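Local coordinates for dTDP-4-amino-4,6-dideoxyglucose formyltransferase (Mycobacterium tuberculosis CAS/NITR204, PDB 5VYQ), which probably transfers a formyl group from a folate cofactor to the 4-amino group of the nucleotide-linked sugar dTDP-4-amino-4,6-dideoxyglucose, at residues Ile26-Val31 with Met47-Ser52; Val79-Cys84 with Cys98-Pro103; His34-Asp39 with Ile165-Val170. All blocks are in the same frame, centred on the assembly; numbering follows the deposited sequence. Where two conformers were deposited one is given.

Interaction 1 of 3, residues Ile26-Val31 with Met47-Ser52. With NA (sodium ion), chain L; 0FX (dTDP-4-amino-4,6-dideoxyglucose), chain D.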
# COMPACT_ATOMS: atom_id res chain seq x y z
N ILE A 26 0.71 -36.66 -12.41
CA ILE A 26 0.91 -35.34 -11.80
C ILE A 26 -0.35 -34.96 -11.04
O ILE A 26 -1.45 -34.98 -11.61
CB ILE A 26 1.25 -34.25 -12.80
CG1 ILE A 26 2.49 -34.70 -13.59
CG2 ILE A 26 1.50 -32.93 -12.05
CD1 ILE A 26 3.08 -33.61 -14.47
N LEU A 27 -0.18 -34.62 -9.77
CA LEU A 27 -1.22 -34.08 -8.91
C LEU A 27 -0.85 -32.61 -8.72
O LEU A 27 0.26 -32.26 -8.30
CB LEU A 27 -1.28 -34.83 -7.59
CG LEU A 27 -1.92 -36.22 -7.85
CD1 LEU A 27 -1.33 -37.23 -6.90
CD2 LEU A 27 -3.41 -35.98 -7.68
N THR A 28 -1.80 -31.73 -8.98
CA THR A 28 -1.56 -30.29 -8.90
C THR A 28 -2.82 -29.51 -8.50
O THR A 28 -3.90 -29.77 -9.02
CB THR A 28 -1.03 -29.79 -10.26
OG1 THR A 28 -0.71 -28.40 -10.21
CG2 THR A 28 -2.00 -30.08 -11.40
N ASP A 29 -2.66 -28.56 -7.59
CA ASP A 29 -3.75 -27.74 -7.10
C ASP A 29 -3.51 -26.24 -7.33
O ASP A 29 -4.17 -25.39 -6.70
CB ASP A 29 -3.97 -28.00 -5.61
CG ASP A 29 -4.58 -29.35 -5.35
OD1 ASP A 29 -5.43 -29.78 -6.15
OD2 ASP A 29 -4.22 -29.98 -4.33
N ASN A 30 -2.55 -25.89 -8.17
CA ASN A 30 -2.10 -24.52 -8.42
C ASN A 30 -2.18 -24.22 -9.92
O ASN A 30 -1.76 -25.01 -10.76
CB ASN A 30 -0.67 -24.34 -7.89
CG ASN A 30 -0.06 -22.99 -8.20
OD1 ASN A 30 0.39 -22.75 -9.30
ND2 ASN A 30 -0.01 -22.11 -7.20
N VAL A 31 -2.74 -23.06 -10.27
CA VAL A 31 -2.97 -22.69 -11.65
C VAL A 31 -1.69 -22.64 -12.49
O VAL A 31 -1.66 -23.12 -13.60
CB VAL A 31 -3.75 -21.36 -11.70
CG1 VAL A 31 -2.90 -20.19 -11.22
CG2 VAL A 31 -4.33 -21.09 -13.07
N MET A 47 1.25 -39.56 -19.48
CA MET A 47 1.21 -38.66 -18.33
C MET A 47 -0.21 -38.24 -18.08
O MET A 47 -0.82 -37.70 -19.00
CB MET A 47 2.09 -37.44 -18.61
CG MET A 47 2.05 -36.39 -17.52
SD MET A 47 3.12 -34.98 -17.92
CE MET A 47 4.68 -35.76 -17.59
N ASP A 48 -0.71 -38.46 -16.86
CA ASP A 48 -2.03 -38.00 -16.43
C ASP A 48 -1.92 -36.83 -15.46
O ASP A 48 -0.98 -36.82 -14.64
CB ASP A 48 -2.73 -39.15 -15.70
CG ASP A 48 -3.09 -40.29 -16.61
OD1 ASP A 48 -3.09 -40.10 -17.84
OD2 ASP A 48 -3.26 -41.41 -16.11
N VAL A 49 -2.87 -35.89 -15.51
CA VAL A 49 -2.87 -34.70 -14.70
C VAL A 49 -4.22 -34.58 -13.99
O VAL A 49 -5.30 -34.54 -14.61
CB VAL A 49 -2.57 -33.44 -15.55
CG1 VAL A 49 -2.71 -32.20 -14.70
CG2 VAL A 49 -1.18 -33.53 -16.17
N TYR A 50 -4.16 -34.56 -12.68
CA TYR A 50 -5.30 -34.39 -11.81
C TYR A 50 -5.06 -33.37 -10.73
O TYR A 50 -3.91 -33.04 -10.40
CB TYR A 50 -5.60 -35.70 -11.10
CG TYR A 50 -6.15 -36.81 -11.89
CD1 TYR A 50 -5.33 -37.76 -12.47
CD2 TYR A 50 -7.52 -37.01 -11.90
CE1 TYR A 50 -5.86 -38.83 -13.17
CE2 TYR A 50 -8.06 -38.08 -12.58
CZ TYR A 50 -7.23 -38.97 -13.21
OH TYR A 50 -7.83 -40.05 -13.82
N GLN A 51 -6.15 -32.84 -10.20
CA GLN A 51 -6.08 -32.07 -8.98
C GLN A 51 -6.59 -32.88 -7.83
O GLN A 51 -7.19 -33.94 -8.01
CB GLN A 51 -6.79 -30.74 -9.12
CG GLN A 51 -8.30 -30.87 -9.15
CD GLN A 51 -8.98 -29.50 -9.20
OE1 GLN A 51 -8.57 -28.53 -8.58
NE2 GLN A 51 -10.03 -29.43 -9.98
N SER A 52 -6.28 -32.43 -6.63
CA SER A 52 -6.72 -33.14 -5.43
C SER A 52 -8.15 -32.68 -5.08
O SER A 52 -8.75 -31.83 -5.77
CB SER A 52 -5.70 -32.97 -4.31
OG SER A 52 -5.97 -31.81 -3.59
NA NA L . -10.26 -40.94 -13.60
O4P 0FX D . 2.22 -21.90 -4.13
P2 0FX D . 1.24 -22.84 -3.53
O3P 0FX D . 0.53 -23.77 -4.48
O1G 0FX D . 2.12 -23.54 -2.37
C1G 0FX D . 1.54 -24.09 -1.20
C2G 0FX D . 2.65 -24.15 -0.14
O2G 0FX D . 3.15 -22.81 -0.01
C3G 0FX D . 3.80 -25.04 -0.66
O3G 0FX D . 4.96 -24.97 0.21
C4G 0FX D . 3.25 -26.43 -0.92
N4A 0FX D . 4.38 -27.23 -1.47
C5G 0FX D . 2.09 -26.33 -1.90
C6G 0FX D . 1.36 -27.67 -1.91
O5G 0FX D . 1.06 -25.41 -1.49
OPP 0FX D . 0.15 -22.07 -2.64
P 0FX D . -1.10 -21.15 -3.09
O1P 0FX D . -2.18 -21.44 -2.12
O2P 0FX D . -1.30 -21.29 -4.58
O5 0FX D . -0.61 -19.65 -2.85
C5 0FX D . 0.35 -19.04 -3.68
C4 0FX D . 0.86 -17.78 -3.02
O4 0FX D . -0.24 -16.86 -2.91
C3 0FX D . 1.35 -17.90 -1.58
O3 0FX D . 2.73 -18.28 -1.54
C2 0FX D . 1.16 -16.52 -0.97
C1 0FX D . -0.08 -16.09 -1.72
N11 0FX D . -1.29 -16.27 -0.91
C61 0FX D . -2.19 -17.26 -1.08
C51 0FX D . -3.33 -17.34 -0.30
C5A 0FX D . -4.28 -18.49 -0.50
C21 0FX D . -1.64 -15.25 -0.02
O21 0FX D . -0.80 -14.25 0.12
N31 0FX D . -2.72 -15.30 0.75
C41 0FX D . -3.60 -16.32 0.57
O41 0FX D . -4.70 -16.32 1.35
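Asp29 turns its carboxylate to Ser52 with CG anti to its own carbonyl carbon (chi1 -71°), while Ser52 holds OG between its backbone N and carbonyl carbon (chi1 88°), which puts OG on the same side as its backbone N, both within reach of the carboxylate. Ser52 N donates to Asp29 OD1 at 2.8 Å and Ser52 OG to Asp29 OD2 at 2.6 Å, both on the syn sides and slightly out of the carboxylate plane. The two bonds help fix its rotation, and OD2 also accepts from Lys85 N. The clasp lies just past the paired ends of two parallel strands. There the backbones alternate regularly: Ile26 N donates to Asp48 O at 2.8 Å, Ile26 O accepts from Tyr50 N, and Thr28 N donates to Tyr50 O at 2.9 Å. On the sheet face of Ile26 and Val49, Ile26 CD1 meets Met47 SD obliquely at 3.7 Å. On the face of Leu27 and Tyr50, CD2 of the leucine packs on CB of the tyrosine at 4.1 Å, while Tyr50 OH runs outward to a sodium ion. Asn30 caps the following helix through OD1 and gives ND2 to phosphate oxygen O2P of the dTDP-sugar at 3.0 Å. The two strands are joined through helix 31-43 in the first beta-alpha-beta unit of the Rossmann-like sheet: the helix lies against Thr28 and Val49, strand 78-82 continues the sheet beyond strand 24-28, and strand 47-50 is the outermost strand on its side within this chain.

Interaction 2 of 3, residues Val79-Cys84 with Cys98-Pro103. With LI (lithium ion), chain M; 0FX (dTDP-4-amino-4,6-dideoxyglucose), chain D; FON (N-{[4-({[(6R)-2-amino-5-formyl-4-oxo-1,4,5,6,7,8-hexahydropteridin-6-yl]methyl}amino)phenyl]carbonyl}-L-glutamic acid), chain C.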
# COMPACT_ATOMS: atom_id res chain seq x y z
N VAL A 79 5.11 -40.47 -9.43
CA VAL A 79 4.06 -39.52 -9.09
C VAL A 79 4.74 -38.18 -8.80
O VAL A 79 5.64 -38.09 -7.98
CB VAL A 79 3.25 -40.01 -7.86
CG1 VAL A 79 2.17 -39.02 -7.50
CG2 VAL A 79 2.61 -41.34 -8.16
N LEU A 80 4.26 -37.14 -9.45
CA LEU A 80 4.74 -35.78 -9.18
C LEU A 80 3.71 -34.92 -8.48
O LEU A 80 2.55 -34.86 -8.87
CB LEU A 80 5.08 -35.13 -10.51
CG LEU A 80 6.05 -35.87 -11.41
CD1 LEU A 80 6.34 -35.10 -12.68
CD2 LEU A 80 7.34 -36.21 -10.69
N SER A 81 4.15 -34.26 -7.42
CA SER A 81 3.38 -33.21 -6.76
C SER A 81 3.81 -31.86 -7.35
O SER A 81 4.94 -31.40 -7.11
CB SER A 81 3.59 -33.24 -5.25
OG SER A 81 3.19 -32.01 -4.61
N PHE A 82 2.92 -31.27 -8.14
CA PHE A 82 3.07 -29.93 -8.66
C PHE A 82 2.18 -29.05 -7.79
O PHE A 82 1.11 -28.63 -8.20
CB PHE A 82 2.72 -29.89 -10.15
CG PHE A 82 3.84 -30.26 -11.09
CD1 PHE A 82 4.85 -31.12 -10.74
CD2 PHE A 82 3.86 -29.74 -12.38
CE1 PHE A 82 5.84 -31.47 -11.64
CE2 PHE A 82 4.87 -30.07 -13.28
CZ PHE A 82 5.84 -30.97 -12.92
N HIS A 83 2.63 -28.82 -6.54
CA HIS A 83 1.86 -28.07 -5.59
C HIS A 83 0.53 -28.75 -5.29
O HIS A 83 -0.54 -28.11 -5.29
CB HIS A 83 1.54 -26.63 -6.01
CG HIS A 83 2.70 -25.74 -6.38
ND1 HIS A 83 2.60 -24.37 -6.27
CD2 HIS A 83 3.92 -25.98 -6.94
CE1 HIS A 83 3.71 -23.81 -6.73
NE2 HIS A 83 4.53 -24.77 -7.11
N CYS A 84 0.56 -30.06 -5.07
CA CYS A 84 -0.59 -30.77 -4.56
C CYS A 84 -0.77 -30.45 -3.09
O CYS A 84 0.18 -30.59 -2.31
CB CYS A 84 -0.36 -32.28 -4.73
SG CYS A 84 -1.71 -33.28 -4.12
N CYS A 98 8.03 -40.75 -5.60
CA CYS A 98 7.23 -39.54 -5.60
C CYS A 98 8.21 -38.37 -5.50
O CYS A 98 9.17 -38.39 -4.72
CB CYS A 98 6.28 -39.48 -4.40
SG CYS A 98 4.98 -40.75 -4.38
N VAL A 99 7.94 -37.35 -6.31
CA VAL A 99 8.79 -36.18 -6.41
C VAL A 99 7.92 -34.95 -6.30
O VAL A 99 6.86 -34.88 -6.91
CB VAL A 99 9.55 -36.22 -7.76
CG1 VAL A 99 10.29 -34.93 -8.07
CG2 VAL A 99 10.55 -37.35 -7.73
N ASN A 100 8.40 -33.98 -5.52
CA ASN A 100 7.75 -32.72 -5.28
C ASN A 100 8.50 -31.58 -5.95
O ASN A 100 9.72 -31.55 -5.97
CB ASN A 100 7.75 -32.47 -3.77
CG ASN A 100 6.87 -31.31 -3.37
OD1 ASN A 100 5.77 -31.12 -3.89
ND2 ASN A 100 7.30 -30.57 -2.34
N VAL A 101 7.72 -30.66 -6.51
CA VAL A 101 8.24 -29.39 -6.95
C VAL A 101 7.72 -28.30 -6.01
O VAL A 101 6.53 -28.00 -5.98
CB VAL A 101 7.82 -29.07 -8.38
CG1 VAL A 101 8.32 -27.69 -8.76
CG2 VAL A 101 8.26 -30.18 -9.32
N HIS A 102 8.64 -27.80 -5.22
CA HIS A 102 8.33 -26.96 -4.06
C HIS A 102 8.86 -25.55 -4.25
O HIS A 102 10.08 -25.36 -4.51
CB HIS A 102 9.00 -27.52 -2.83
CG HIS A 102 8.93 -26.66 -1.60
ND1 HIS A 102 7.74 -26.25 -1.03
CD2 HIS A 102 9.92 -26.21 -0.79
CE1 HIS A 102 8.01 -25.53 0.04
NE2 HIS A 102 9.32 -25.48 0.20
N PRO A 103 7.97 -24.56 -4.10
CA PRO A 103 8.40 -23.17 -4.27
C PRO A 103 9.03 -22.57 -2.99
O PRO A 103 8.67 -21.48 -2.52
CB PRO A 103 7.09 -22.48 -4.70
CG PRO A 103 6.07 -23.20 -3.88
CD PRO A 103 6.52 -24.65 -3.87
LI LI M . 5.92 -27.84 -0.41
O4P 0FX D . 2.22 -21.90 -4.13
P2 0FX D . 1.24 -22.84 -3.53
O3P 0FX D . 0.53 -23.77 -4.48
O1G 0FX D . 2.12 -23.54 -2.37
C1G 0FX D . 1.54 -24.09 -1.20
C2G 0FX D . 2.65 -24.15 -0.14
O2G 0FX D . 3.15 -22.81 -0.01
C3G 0FX D . 3.80 -25.04 -0.66
O3G 0FX D . 4.96 -24.97 0.21
C4G 0FX D . 3.25 -26.43 -0.92
N4A 0FX D . 4.38 -27.23 -1.47
C5G 0FX D . 2.09 -26.33 -1.90
C6G 0FX D . 1.36 -27.67 -1.91
O5G 0FX D . 1.06 -25.41 -1.49
OPP 0FX D . 0.15 -22.07 -2.64
P 0FX D . -1.10 -21.15 -3.09
O1P 0FX D . -2.18 -21.44 -2.12
O2P 0FX D . -1.30 -21.29 -4.58
O5 0FX D . -0.61 -19.65 -2.85
C5 0FX D . 0.35 -19.04 -3.68
C4 0FX D . 0.86 -17.78 -3.02
O4 0FX D . -0.24 -16.86 -2.91
C3 0FX D . 1.35 -17.90 -1.58
O3 0FX D . 2.73 -18.28 -1.54
C2 0FX D . 1.16 -16.52 -0.97
C1 0FX D . -0.08 -16.09 -1.72
N11 0FX D . -1.29 -16.27 -0.91
C61 0FX D . -2.19 -17.26 -1.08
C51 0FX D . -3.33 -17.34 -0.30
C5A 0FX D . -4.28 -18.49 -0.50
C21 0FX D . -1.64 -15.25 -0.02
O21 0FX D . -0.80 -14.25 0.12
N31 0FX D . -2.72 -15.30 0.75
C41 0FX D . -3.60 -16.32 0.57
O41 0FX D . -4.70 -16.32 1.35
N1 FON C . 3.23 -35.35 1.07
C2 FON C . 4.29 -35.59 1.83
NA2 FON C . 4.36 -36.79 2.49
N3 FON C . 5.25 -34.66 1.96
C4 FON C . 5.21 -33.46 1.34
O4 FON C . 6.14 -32.63 1.45
C4A FON C . 4.06 -33.18 0.46
N5 FON C . 3.83 -31.97 -0.23
C6 FON C . 2.40 -31.69 -0.50
C7 FON C . 1.84 -32.88 -1.27
N8 FON C . 2.01 -34.07 -0.46
C8A FON C . 3.06 -34.23 0.35
C9 FON C . 1.60 -31.36 0.78
N10 FON C . 2.09 -30.10 1.34
C11 FON C . 0.60 -28.35 4.80
C12 FON C . 1.68 -27.79 4.13
C13 FON C . 2.16 -28.40 2.97
C14 FON C . 1.56 -29.54 2.46
C15 FON C . 0.48 -30.11 3.12
C16 FON C . 0.00 -29.51 4.29
C FON C . 0.08 -27.66 6.07
O FON C . 0.46 -26.52 6.43
N FON C . -0.83 -28.32 6.80
CA FON C . -1.48 -27.76 7.98
CB FON C . -3.01 -27.78 7.87
CG FON C . -3.44 -26.97 6.64
CD FON C . -4.88 -26.51 6.58
OE1 FON C . -5.52 -26.39 7.65
OE2 FON C . -5.38 -26.21 5.46
CT FON C . -1.02 -28.52 9.19
O1 FON C . -1.20 -27.94 10.29
O2 FON C . -0.48 -29.64 9.05
CP1 FON C . 4.77 -31.19 -0.55
O3 FON C . 4.55 -30.13 -1.12
O HOH W 1 4.65 -28.53 -4.11
O HOH W 2 4.80 -28.23 1.37
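Ser81 and Asn100 meet side chain to side chain between neighbouring parallel strands. Both point their polar groups anti to the backbone N (Ser81 chi1 163°, Asn100 chi1 -169°), and Ser81 OG donates to Asn100 OD1 at 2.8 Å, tilted from the carbonyl plane. This bond helps fix the amide's rotation, and Asn100 ND2 lies 3.0 Å from formyl oxygen O3 of the folate. On the other sheet face, Leu80 and Val99 lie side by side, and Phe82 CE1 touches Val101 CG2 at 3.6 Å. Beyond the strands, His83, its CG anti to the carbonyl carbon (chi1 -55°), brings one ring face against Pro103 CD, offset toward the rim, in a CH-pi contact. At the ring edge His83 ND1 donates to phosphate oxygen O3P of the dTDP-sugar at 2.8 Å, and NE2 is held by Glu166. His102, whose CB points away from strand 79-82, reaches a lithium ion through ND1 at a rather long 2.5 Å; the sugar amine N4A, a water and Asp137 complete its shell. The strand ends thus gather formyl group, sugar amine and phosphate, consistent with formyl transfer between the two ligands.

Interaction 3 of 3, residues His34-Asp39 with Ile165-Val170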
# COMPACT_ATOMS: atom_id res chain seq x y z
N HIS A 34 -0.25 -26.14 -12.79
CA HIS A 34 -1.07 -26.99 -13.65
C HIS A 34 -0.77 -26.70 -15.13
O HIS A 34 -0.67 -27.60 -15.97
CB HIS A 34 -2.54 -26.75 -13.36
CG HIS A 34 -3.43 -27.44 -14.33
ND1 HIS A 34 -3.91 -26.81 -15.45
CD2 HIS A 34 -3.87 -28.72 -14.39
CE1 HIS A 34 -4.65 -27.65 -16.14
NE2 HIS A 34 -4.63 -28.82 -15.53
N ALA A 35 -0.60 -25.43 -15.47
CA ALA A 35 -0.22 -25.07 -16.83
C ALA A 35 1.10 -25.67 -17.24
O ALA A 35 1.30 -26.09 -18.37
CB ALA A 35 -0.19 -23.55 -17.00
N LEU A 36 2.05 -25.72 -16.30
CA LEU A 36 3.31 -26.37 -16.56
C LEU A 36 3.13 -27.88 -16.80
O LEU A 36 3.72 -28.43 -17.74
CB LEU A 36 4.26 -26.11 -15.39
CG LEU A 36 5.64 -26.74 -15.36
CD1 LEU A 36 6.46 -26.29 -16.56
CD2 LEU A 36 6.37 -26.35 -14.10
N ALA A 37 2.35 -28.54 -15.95
CA ALA A 37 1.98 -29.95 -16.12
C ALA A 37 1.41 -30.21 -17.56
O ALA A 37 1.82 -31.17 -18.24
CB ALA A 37 1.00 -30.39 -15.06
N VAL A 38 0.49 -29.36 -17.98
CA VAL A 38 -0.12 -29.47 -19.31
C VAL A 38 0.95 -29.37 -20.40
O VAL A 38 0.99 -30.11 -21.39
CB VAL A 38 -1.24 -28.43 -19.51
CG1 VAL A 38 -1.65 -28.28 -20.98
CG2 VAL A 38 -2.41 -28.82 -18.63
N ASP A 39 1.86 -28.43 -20.24
CA ASP A 39 2.95 -28.29 -21.19
C ASP A 39 3.83 -29.51 -21.21
O ASP A 39 4.29 -29.93 -22.28
CB ASP A 39 3.83 -27.09 -20.87
CG ASP A 39 3.18 -25.80 -21.26
OD1 ASP A 39 2.18 -25.84 -22.00
OD2 ASP A 39 3.71 -24.77 -20.83
N ILE A 165 10.97 -19.53 -12.29
CA ILE A 165 12.05 -20.43 -11.92
C ILE A 165 11.60 -21.87 -11.91
O ILE A 165 12.32 -22.78 -12.32
CB ILE A 165 12.73 -20.03 -10.59
CG1 ILE A 165 13.40 -18.67 -10.79
CG2 ILE A 165 13.62 -21.13 -10.10
CD1 ILE A 165 13.89 -18.03 -9.50
N GLU A 166 10.38 -22.12 -11.46
CA GLU A 166 9.90 -23.47 -11.39
C GLU A 166 9.80 -24.04 -12.79
O GLU A 166 10.20 -25.18 -13.01
CB GLU A 166 8.51 -23.47 -10.73
CG GLU A 166 7.94 -24.80 -10.49
CD GLU A 166 6.73 -24.73 -9.54
OE1 GLU A 166 5.72 -25.06 -10.11
OE2 GLU A 166 6.75 -24.33 -8.36
N ARG A 167 9.28 -23.23 -13.72
CA ARG A 167 9.14 -23.69 -15.09
C ARG A 167 10.52 -23.98 -15.70
O ARG A 167 10.71 -25.04 -16.32
CB ARG A 167 8.39 -22.65 -15.91
CG ARG A 167 8.48 -22.87 -17.43
CD ARG A 167 7.60 -21.90 -18.20
NE ARG A 167 6.19 -22.21 -17.96
CZ ARG A 167 5.50 -23.15 -18.62
NH1 ARG A 167 4.21 -23.37 -18.29
NH2 ARG A 167 6.09 -23.88 -19.60
N GLU A 168 11.49 -23.10 -15.44
CA GLU A 168 12.86 -23.26 -15.93
C GLU A 168 13.47 -24.57 -15.42
O GLU A 168 14.05 -25.38 -16.15
CB GLU A 168 13.71 -22.01 -15.57
CG GLU A 168 13.33 -20.84 -16.50
CD GLU A 168 13.74 -19.41 -16.18
OE1 GLU A 168 14.42 -19.06 -15.19
OE2 GLU A 168 13.34 -18.55 -17.00
N LEU A 169 13.37 -24.79 -14.12
CA LEU A 169 14.02 -25.90 -13.49
C LEU A 169 13.41 -27.23 -13.87
O LEU A 169 14.09 -28.24 -14.12
CB LEU A 169 13.97 -25.65 -11.98
CG LEU A 169 15.00 -26.33 -11.14
CD1 LEU A 169 16.41 -25.89 -11.54
CD2 LEU A 169 14.67 -26.04 -9.67
N VAL A 170 12.07 -27.26 -13.93
CA VAL A 170 11.39 -28.45 -14.39
C VAL A 170 11.72 -28.85 -15.84
O VAL A 170 11.97 -30.02 -16.11
CB VAL A 170 9.86 -28.35 -14.18
CG1 VAL A 170 9.10 -29.50 -14.83
CG2 VAL A 170 9.57 -28.32 -12.69
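Leu36 and Arg167 run alongside one another, oppositely directed, the leucine placing CD1 over the centre of one guanidinium face, 3.9 Å from Arg167 CZ. At the guanidinium edge Asp39, in the conformer given, answers with a salt bridge that is probably only partly populated, since a second conformer exists. NH1 and NH2 both donate to the one oxygen OD2, with Arg167 NH2 at 2.8 Å from Asp39 OD2; both bonds are bent, and the two flat groups are 66° apart. Arg167 reaches across by leaving its helix with CG anti to the backbone N and then bending at chi3 (-69°), which brings the group over Leu36. The other leucine branch turns inward, Leu36 CD2 packing on Val170 CG2 at 4.0 Å and lying near the aliphatic part of Glu166, which has its polar partner in His83. The short helix axes pass 10.8 Å apart at 26°, and Leu36 and the folded-over Arg167 fill much of the interface. Both helices lie on one side of the mixed sheet, where Phe82 of strand 78-82 touches Leu36 and Val170; Ile165 and Leu169 touch strands 125-131 and 141-147, and Val170 also reaches Ile129.

How the interactions relate
Interactions 1 and 2 are buried pairings of neighbouring parallel strands in one sheet, joined where Leu27 O meets Phe82 N and Thr28 OG1 meets Phe82 O. Interaction 3 is only partly buried and packs helices onto that sheet, with a charged pair on its more exposed side and apolar side chains beneath. Helix 31-43 is the crossover of interaction 1, and its Ala37 rests on Ile26 and Val49. The strand contacts rely on regular backbone bonds and open at their ends onto the dTDP-sugar, through Asn30 and His83; interaction 2 alone also brings in the folate. Through Glu166, interaction 3 is tied to that ligand-binding end.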